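Local coordinates for protein Crov588 (Cafeteriavirus, PDB 6NYR) that is of unknown function but folds as a circular leucine-rich-repeat solenoid built from FNIP repeats, at residues A[283-288]-A[306-311]; A[278-283]-A[298-303]. One frame throughout, in Å; residues are numbered along the deposited sequence.

Overall arrangement
Both contacts join the same two neighbouring turns of a circular leucine-rich-repeat solenoid. Contact 2 (278-283 with 298-303) pairs parallel strands through main-chain hydrogen bonds, and its centre is about 23 Å from the centre of the chain. Five of its ten touching residues are buried and none is exposed. The centre of contact 1 (283-288 with 306-311) is about 33 Å from that point, where the chain has left the strands. It is more superficial, with two of eight buried and two exposed. Its two hydrogen bonds end on Asn285 OD1, one from a backbone N and one from a glutamine amide. They share Asn283 and meet inside, where Ile288 CD1 lies 4.0 Å from Phe302 CE1.

Contact 1: A[283-288]-A[306-311]; sequences NFNQII and FNQIIT
Phe306 opens the segment beside Phe284, its counterpart one turn earlier. Both rings have CG anti to the backbone N (chi1 178° in each), so they point the same way. Their planes are nearly parallel, 3° apart, but they meet rim to rim: Phe284 CD2 is 3.7 Å from Phe306 CD1. Neither ring covers the other's face. Instead the backbone N of Gln308 sits over the centre of the Phe306 ring, and Gln286 O comes up at its edge, 3.4 Å from CE1.

Asn307 takes part through its backbone. Its N donates to Asn285 OD1 at 2.8 Å, from above the carbonyl plane. Gln308 grips the same oxygen: its NE2 donates to Asn285 OD1 at 3.3 Å, nearly straight at 162°. The acceptor lies in the Gln308 amide plane, and the two amide planes are steeply inclined. A bend at chi2 turns the amide so that NE2 reaches the oxygen, also from above the Asn285 carbonyl plane. Two donors thus hold Asn285. Asn307 OD1 in turn accepts from Asn329 N and Gln330 NE2, so the same pair of bonds recurs at the next turn.

Ile309 is exposed, and its CG2 is 4.0 Å from Ile287 CD1. That CD1 comes closer still to Ile309 O, at 3.1 Å. Ile309 O accepts from a water at 2.5 Å, which also takes a weak bond from Ile288 N.

Segment 283-288 lies in the loop between strands 277-279 and 299-301. Segment 306-311 follows strand 299-301 and leads on to strand 321-323, so the contact joins equivalent loops of two successive FNIP repeats.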
ATOM      1  N   ASN A 283      10.175  -1.203  24.720  1.00 42.29           N
ATOM      2  CA  ASN A 283      10.681  -1.634  26.014  1.00 41.61           C
ATOM      3  C   ASN A 283       9.812  -1.251  27.201  1.00 41.86           C
ATOM      4  O   ASN A 283      10.089  -1.719  28.312  1.00 45.68           O
ATOM      5  CB  ASN A 283      12.078  -1.059  26.288  1.00 41.92           C
ATOM      6  CG  ASN A 283      13.141  -1.661  25.417  1.00 41.79           C
ATOM      7  OD1 ASN A 283      12.889  -2.606  24.669  1.00 42.91           O
ATOM      8  ND2 ASN A 283      14.350  -1.126  25.510  1.00 42.95           N
ATOM      9  N   PHE A 284       8.803  -0.404  27.027  1.00 40.75           N
ATOM     10  CA  PHE A 284       8.026   0.020  28.182  1.00 40.73           C
ATOM     11  C   PHE A 284       7.367  -1.185  28.843  1.00 43.20           C
ATOM     12  O   PHE A 284       6.634  -1.938  28.193  1.00 43.10           O
ATOM     13  CB  PHE A 284       6.968   1.042  27.793  1.00 45.22           C
ATOM     14  CG  PHE A 284       6.107   1.468  28.947  1.00 47.86           C
ATOM     15  CD1 PHE A 284       6.551   2.429  29.842  1.00 47.64           C
ATOM     16  CD2 PHE A 284       4.856   0.906  29.141  1.00 47.89           C
ATOM     17  CE1 PHE A 284       5.766   2.819  30.908  1.00 46.46           C
ATOM     18  CE2 PHE A 284       4.066   1.293  30.207  1.00 47.94           C
ATOM     19  CZ  PHE A 284       4.524   2.250  31.090  1.00 46.94           C
ATOM     20  N   ASN A 285       7.612  -1.351  30.138  1.00 45.19           N
ATOM     21  CA  ASN A 285       7.102  -2.505  30.869  1.00 49.09           C
ATOM     22  C   ASN A 285       6.945  -2.142  32.346  1.00 49.35           C
ATOM     23  O   ASN A 285       7.393  -2.856  33.243  1.00 48.14           O
ATOM     24  CB  ASN A 285       8.020  -3.713  30.667  1.00 46.09           C
ATOM     25  CG  ASN A 285       7.361  -5.013  31.078  1.00 47.98           C
ATOM     26  OD1 ASN A 285       6.143  -5.066  31.272  1.00 44.69           O
ATOM     27  ND2 ASN A 285       8.152  -6.073  31.196  1.00 48.25           N
ATOM     28  N   GLN A 286       6.301  -1.010  32.608  1.00 50.64           N
ATOM     29  CA  GLN A 286       6.036  -0.535  33.956  1.00 49.17           C
ATOM     30  C   GLN A 286       4.550  -0.649  34.272  1.00 50.41           C
ATOM     31  O   GLN A 286       3.696  -0.517  33.390  1.00 50.58           O
ATOM     32  CB  GLN A 286       6.489   0.919  34.121  1.00 49.12           C
ATOM     33  CG  GLN A 286       7.985   1.154  33.938  1.00 48.57           C
ATOM     34  CD  GLN A 286       8.822   0.375  34.936  1.00 47.70           C
ATOM     35  OE1 GLN A 286       8.502   0.322  36.121  1.00 51.02           O
ATOM     36  NE2 GLN A 286       9.905  -0.226  34.461  1.00 46.71           N
ATOM     37  N   ILE A 287       4.247  -0.913  35.542  1.00 52.25           N
ATOM     38  CA  ILE A 287       2.860  -1.034  35.965  1.00 57.16           C
ATOM     39  C   ILE A 287       2.170   0.316  35.833  1.00 53.85           C
ATOM     40  O   ILE A 287       2.740   1.363  36.169  1.00 51.60           O
ATOM     41  CB  ILE A 287       2.787  -1.560  37.406  1.00 62.51           C
ATOM     42  CG1 ILE A 287       1.338  -1.823  37.818  1.00 64.31           C
ATOM     43  CG2 ILE A 287       3.406  -0.564  38.378  1.00 66.92           C
ATOM     44  CD1 ILE A 287       0.738  -3.060  37.192  1.00 65.91           C
ATOM     45  N   ILE A 288       0.942   0.297  35.317  1.00 52.96           N
ATOM     46  CA  ILE A 288       0.076   1.473  35.261  1.00 53.89           C
ATOM     47  C   ILE A 288      -1.040   1.280  36.278  1.00 54.44           C
ATOM     48  O   ILE A 288      -1.775   0.287  36.220  1.00 54.46           O
ATOM     49  CB  ILE A 288      -0.484   1.707  33.846  1.00 53.72           C
ATOM     50  CG1 ILE A 288       0.682   1.812  32.858  1.00 51.19           C
ATOM     51  CG2 ILE A 288      -1.370   2.938  33.816  1.00 53.62           C
ATOM     52  CD1 ILE A 288       0.284   2.186  31.454  1.00 52.09           C
ATOM     53  N   PHE A 306       5.624  -4.810  26.965  1.00 47.58           N
ATOM     54  CA  PHE A 306       4.711  -4.522  28.064  1.00 46.11           C
ATOM     55  C   PHE A 306       3.990  -5.788  28.510  1.00 48.25           C
ATOM     56  O   PHE A 306       3.382  -6.489  27.696  1.00 50.97           O
ATOM     57  CB  PHE A 306       3.681  -3.469  27.667  1.00 45.26           C
ATOM     58  CG  PHE A 306       2.691  -3.169  28.751  1.00 44.41           C
ATOM     59  CD1 PHE A 306       3.004  -2.275  29.763  1.00 45.94           C
ATOM     60  CD2 PHE A 306       1.453  -3.793  28.773  1.00 44.99           C
ATOM     61  CE1 PHE A 306       2.103  -2.003  30.768  1.00 46.50           C
ATOM     62  CE2 PHE A 306       0.546  -3.522  29.779  1.00 46.27           C
ATOM     63  CZ  PHE A 306       0.871  -2.625  30.777  1.00 47.43           C
ATOM     64  N   ASN A 307       4.042  -6.073  29.811  1.00 45.16           N
ATOM     65  CA  ASN A 307       3.405  -7.272  30.339  1.00 46.72           C
ATOM     66  C   ASN A 307       3.094  -7.108  31.822  1.00 46.10           C
ATOM     67  O   ASN A 307       3.348  -8.013  32.621  1.00 46.95           O
ATOM     68  CB  ASN A 307       4.297  -8.497  30.114  1.00 44.23           C
ATOM     69  CG  ASN A 307       3.566  -9.808  30.361  1.00 45.09           C
ATOM     70  OD1 ASN A 307       2.337  -9.847  30.407  1.00 43.17           O
ATOM     71  ND2 ASN A 307       4.323 -10.891  30.514  1.00 50.15           N
ATOM     72  N   GLN A 308       2.541  -5.960  32.196  1.00 47.58           N
ATOM     73  CA  GLN A 308       2.133  -5.692  33.568  1.00 47.68           C
ATOM     74  C   GLN A 308       0.616  -5.771  33.672  1.00 48.18           C
ATOM     75  O   GLN A 308      -0.104  -5.379  32.745  1.00 50.49           O
ATOM     76  CB  GLN A 308       2.637  -4.328  34.036  1.00 45.74           C
ATOM     77  CG  GLN A 308       4.153  -4.218  34.010  1.00 45.53           C
ATOM     78  CD  GLN A 308       4.827  -5.211  34.947  1.00 44.91           C
ATOM     79  OE1 GLN A 308       4.503  -5.286  36.135  1.00 47.71           O
ATOM     80  NE2 GLN A 308       5.757  -5.991  34.410  1.00 43.49           N
ATOM     81  N   ILE A 309       0.143  -6.304  34.800  1.00 48.48           N
ATOM     82  CA  ILE A 309      -1.280  -6.542  34.973  1.00 49.60           C
ATOM     83  C   ILE A 309      -2.039  -5.216  34.997  1.00 48.34           C
ATOM     84  O   ILE A 309      -1.540  -4.188  35.475  1.00 48.58           O
ATOM     85  CB  ILE A 309      -1.514  -7.358  36.256  1.00 51.59           C
ATOM     86  CG1 ILE A 309      -2.961  -7.846  36.326  1.00 54.02           C
ATOM     87  CG2 ILE A 309      -1.157  -6.531  37.488  1.00 49.50           C
ATOM     88  CD1 ILE A 309      -3.138  -9.096  37.171  1.00 55.29           C
ATOM     89  N   ILE A 310      -3.257  -5.245  34.462  1.00 47.53           N
ATOM     90  CA  ILE A 310      -4.151  -4.092  34.436  1.00 45.43           C
ATOM     91  C   ILE A 310      -5.366  -4.442  35.281  1.00 49.08           C
ATOM     92  O   ILE A 310      -6.112  -5.372  34.949  1.00 47.64           O
ATOM     93  CB  ILE A 310      -4.572  -3.731  33.002  1.00 46.02           C
ATOM     94  CG1 ILE A 310      -3.336  -3.656  32.108  1.00 45.67           C
ATOM     95  CG2 ILE A 310      -5.342  -2.420  32.976  1.00 45.60           C
ATOM     96  CD1 ILE A 310      -3.637  -3.339  30.665  1.00 44.83           C
ATOM     97  N   THR A 311      -5.568  -3.701  36.366  1.00 54.20           N
ATOM     98  CA  THR A 311      -6.644  -3.989  37.299  1.00 54.01           C
ATOM     99  C   THR A 311      -7.795  -3.004  37.089  1.00 55.83           C
ATOM    100  O   THR A 311      -7.815  -2.227  36.127  1.00 55.33           O
ATOM    101  CB  THR A 311      -6.131  -3.948  38.741  1.00 51.55           C
ATOM    102  OG1 THR A 311      -5.573  -2.660  39.025  1.00 51.80           O
ATOM    103  CG2 THR A 311      -5.070  -5.017  38.954  1.00 51.70           C
TER
HETATM  104  O   HOH W   1      -0.422  -2.436  34.058  1.00 32.30           O

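Contact 2: A[278-283]-A[298-303]; sequences ITFGNN and THLTFG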
ATOM      1  N   ILE A 278      -2.097   7.487  22.873  1.00 46.90           N
ATOM      2  CA  ILE A 278      -0.836   7.132  23.515  1.00 48.11           C
ATOM      3  C   ILE A 278      -0.281   5.885  22.843  1.00 46.70           C
ATOM      4  O   ILE A 278      -0.983   4.878  22.710  1.00 46.52           O
ATOM      5  CB  ILE A 278      -1.003   6.889  25.028  1.00 50.69           C
ATOM      6  CG1 ILE A 278      -1.359   8.200  25.733  1.00 52.97           C
ATOM      7  CG2 ILE A 278       0.263   6.285  25.624  1.00 51.34           C
ATOM      8  CD1 ILE A 278      -1.695   8.047  27.196  1.00 53.09           C
ATOM      9  N   THR A 279       0.980   5.951  22.432  1.00 47.71           N
ATOM     10  CA  THR A 279       1.707   4.800  21.915  1.00 49.86           C
ATOM     11  C   THR A 279       2.971   4.618  22.740  1.00 45.69           C
ATOM     12  O   THR A 279       3.713   5.581  22.964  1.00 47.81           O
ATOM     13  CB  THR A 279       2.060   4.977  20.438  1.00 54.51           C
ATOM     14  OG1 THR A 279       0.853   5.051  19.664  1.00 56.87           O
ATOM     15  CG2 THR A 279       2.907   3.806  19.943  1.00 53.61           C
ATOM     16  N   PHE A 280       3.199   3.400  23.211  1.00 45.52           N
ATOM     17  CA  PHE A 280       4.425   3.056  23.917  1.00 46.42           C
ATOM     18  C   PHE A 280       5.401   2.393  22.952  1.00 44.68           C
ATOM     19  O   PHE A 280       5.015   1.832  21.922  1.00 45.22           O
ATOM     20  CB  PHE A 280       4.150   2.121  25.103  1.00 45.21           C
ATOM     21  CG  PHE A 280       3.521   2.804  26.281  1.00 44.63           C
ATOM     22  CD1 PHE A 280       4.271   3.627  27.104  1.00 44.13           C
ATOM     23  CD2 PHE A 280       2.183   2.614  26.572  1.00 44.74           C
ATOM     24  CE1 PHE A 280       3.696   4.257  28.190  1.00 45.26           C
ATOM     25  CE2 PHE A 280       1.598   3.240  27.663  1.00 45.87           C
ATOM     26  CZ  PHE A 280       2.357   4.062  28.472  1.00 45.97           C
ATOM     27  N   GLY A 281       6.686   2.460  23.309  1.00 43.73           N
ATOM     28  CA  GLY A 281       7.728   1.829  22.532  1.00 41.20           C
ATOM     29  C   GLY A 281       7.967   0.399  22.975  1.00 42.56           C
ATOM     30  O   GLY A 281       7.298  -0.136  23.856  1.00 42.34           O
ATOM     31  N   ASN A 282       8.965  -0.220  22.342  1.00 46.29           N
ATOM     32  CA  ASN A 282       9.187  -1.650  22.523  1.00 46.20           C
ATOM     33  C   ASN A 282       9.408  -2.014  23.987  1.00 45.04           C
ATOM     34  O   ASN A 282       8.873  -3.021  24.466  1.00 47.12           O
ATOM     35  CB  ASN A 282      10.382  -2.101  21.681  1.00 49.31           C
ATOM     36  CG  ASN A 282      10.365  -3.589  21.396  1.00 52.21           C
ATOM     37  OD1 ASN A 282      10.480  -4.406  22.307  1.00 55.70           O
ATOM     38  ND2 ASN A 282      10.236  -3.946  20.124  1.00 53.52           N
ATOM     39  N   ASN A 283      10.175  -1.203  24.720  1.00 42.29           N
ATOM     40  CA  ASN A 283      10.681  -1.634  26.014  1.00 41.61           C
ATOM     41  C   ASN A 283       9.812  -1.251  27.201  1.00 41.86           C
ATOM     42  O   ASN A 283      10.089  -1.719  28.312  1.00 45.68           O
ATOM     43  CB  ASN A 283      12.078  -1.059  26.288  1.00 41.92           C
ATOM     44  CG  ASN A 283      13.141  -1.661  25.417  1.00 41.79           C
ATOM     45  OD1 ASN A 283      12.889  -2.606  24.669  1.00 42.91           O
ATOM     46  ND2 ASN A 283      14.350  -1.126  25.510  1.00 42.95           N
ATOM     47  N   THR A 298      -8.585   7.806  23.905  1.00 49.20           N
ATOM     48  CA  THR A 298      -9.364   6.938  23.035  1.00 49.32           C
ATOM     49  C   THR A 298      -8.544   5.816  22.421  1.00 49.88           C
ATOM     50  O   THR A 298      -9.092   4.749  22.140  1.00 49.22           O
ATOM     51  CB  THR A 298     -10.006   7.746  21.899  1.00 48.42           C
ATOM     52  OG1 THR A 298      -8.986   8.370  21.114  1.00 48.05           O
ATOM     53  CG2 THR A 298     -10.939   8.809  22.469  1.00 46.57           C
ATOM     54  N   HIS A 299      -7.252   6.038  22.190  1.00 50.57           N
ATOM     55  CA  HIS A 299      -6.390   5.071  21.524  1.00 46.96           C
ATOM     56  C   HIS A 299      -5.175   4.792  22.391  1.00 45.86           C
ATOM     57  O   HIS A 299      -4.493   5.721  22.838  1.00 40.53           O
ATOM     58  CB  HIS A 299      -5.981   5.586  20.141  1.00 45.79           C
ATOM     59  CG  HIS A 299      -7.115   5.638  19.167  1.00 46.81           C
ATOM     60  ND1 HIS A 299      -8.160   6.529  19.286  1.00 50.08           N
ATOM     61  CD2 HIS A 299      -7.378   4.893  18.066  1.00 48.58           C
ATOM     62  CE1 HIS A 299      -9.012   6.339  18.293  1.00 50.07           C
ATOM     63  NE2 HIS A 299      -8.560   5.354  17.538  1.00 48.57           N
ATOM     64  N   LEU A 300      -4.928   3.507  22.643  1.00 47.80           N
ATOM     65  CA  LEU A 300      -3.827   3.074  23.492  1.00 46.08           C
ATOM     66  C   LEU A 300      -3.119   1.900  22.840  1.00 44.70           C
ATOM     67  O   LEU A 300      -3.736   0.858  22.596  1.00 41.53           O
ATOM     68  CB  LEU A 300      -4.332   2.684  24.883  1.00 45.77           C
ATOM     69  CG  LEU A 300      -3.257   2.193  25.855  1.00 50.19           C
ATOM     70  CD1 LEU A 300      -2.160   3.225  26.009  1.00 48.78           C
ATOM     71  CD2 LEU A 300      -3.892   1.858  27.203  1.00 48.46           C
ATOM     72  N   THR A 301      -1.827   2.068  22.570  1.00 46.98           N
ATOM     73  CA  THR A 301      -1.002   1.037  21.952  1.00 47.93           C
ATOM     74  C   THR A 301       0.178   0.744  22.870  1.00 46.41           C
ATOM     75  O   THR A 301       0.961   1.647  23.184  1.00 43.85           O
ATOM     76  CB  THR A 301      -0.501   1.485  20.574  1.00 48.85           C
ATOM     77  OG1 THR A 301      -1.615   1.703  19.700  1.00 49.93           O
ATOM     78  CG2 THR A 301       0.430   0.440  19.964  1.00 48.25           C
ATOM     79  N   PHE A 302       0.295  -0.510  23.307  1.00 44.58           N
ATOM     80  CA  PHE A 302       1.442  -0.944  24.086  1.00 44.18           C
ATOM     81  C   PHE A 302       2.531  -1.482  23.157  1.00 45.75           C
ATOM     82  O   PHE A 302       2.271  -1.942  22.044  1.00 47.32           O
ATOM     83  CB  PHE A 302       1.056  -2.027  25.101  1.00 43.42           C
ATOM     84  CG  PHE A 302       0.267  -1.514  26.266  1.00 45.16           C
ATOM     85  CD1 PHE A 302       0.879  -0.771  27.261  1.00 47.10           C
ATOM     86  CD2 PHE A 302      -1.089  -1.782  26.371  1.00 45.78           C
ATOM     87  CE1 PHE A 302       0.151  -0.296  28.336  1.00 46.80           C
ATOM     88  CE2 PHE A 302      -1.821  -1.306  27.445  1.00 46.32           C
ATOM     89  CZ  PHE A 302      -1.195  -0.565  28.428  1.00 47.27           C
ATOM     90  N   GLY A 303       3.774  -1.444  23.654  1.00 47.87           N
ATOM     91  CA  GLY A 303       4.904  -2.004  22.945  1.00 45.89           C
ATOM     92  C   GLY A 303       5.082  -3.490  23.224  1.00 45.46           C
ATOM     93  O   GLY A 303       4.407  -4.080  24.063  1.00 41.96           O
TER
HETATM   94  O   HOH W   2      -2.647   4.327  20.109  1.00 43.87           O
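Phe280 and Phe302 have nearly the same first torsion (chi1 -74° and -73°), with CG anti to the carbonyl carbon. The rings therefore point the same way. Their planes are 5° apart but slid sidelong, so they barely overlap; Phe280 CD2 meets Phe302 CD1 at 3.7 Å. Leu300 has CG anti to its N, which brings CD1 to 3.9 Å from Ile278 CG2. These apolar groups are buried.

The backbones pair as parallel strands, the pairing that joins adjacent turns of the leucine-rich-repeat solenoid. Ile278 N donates to His299 O at 3.0 Å. Thr301 N returns a bond to Ile278 O at 2.9 Å, and Phe280 N donates to Thr301 O at 2.8 Å. The last two run nearly along the C=O axis. On the other face, Thr279 and Thr301 lie side by side. A water donates to Ile278 O and also bonds Thr301 OG1.

Past the strands the two segments stay close. The bare CA of Gly303 makes a CA-H...O contact with Gly281 O at 3.2 Å.

Strand 277-279 pairs with 255-257 on one side and 299-301 on the other. On the next turn, Leu322 of strand 321-323 packs against Leu300 and Phe302.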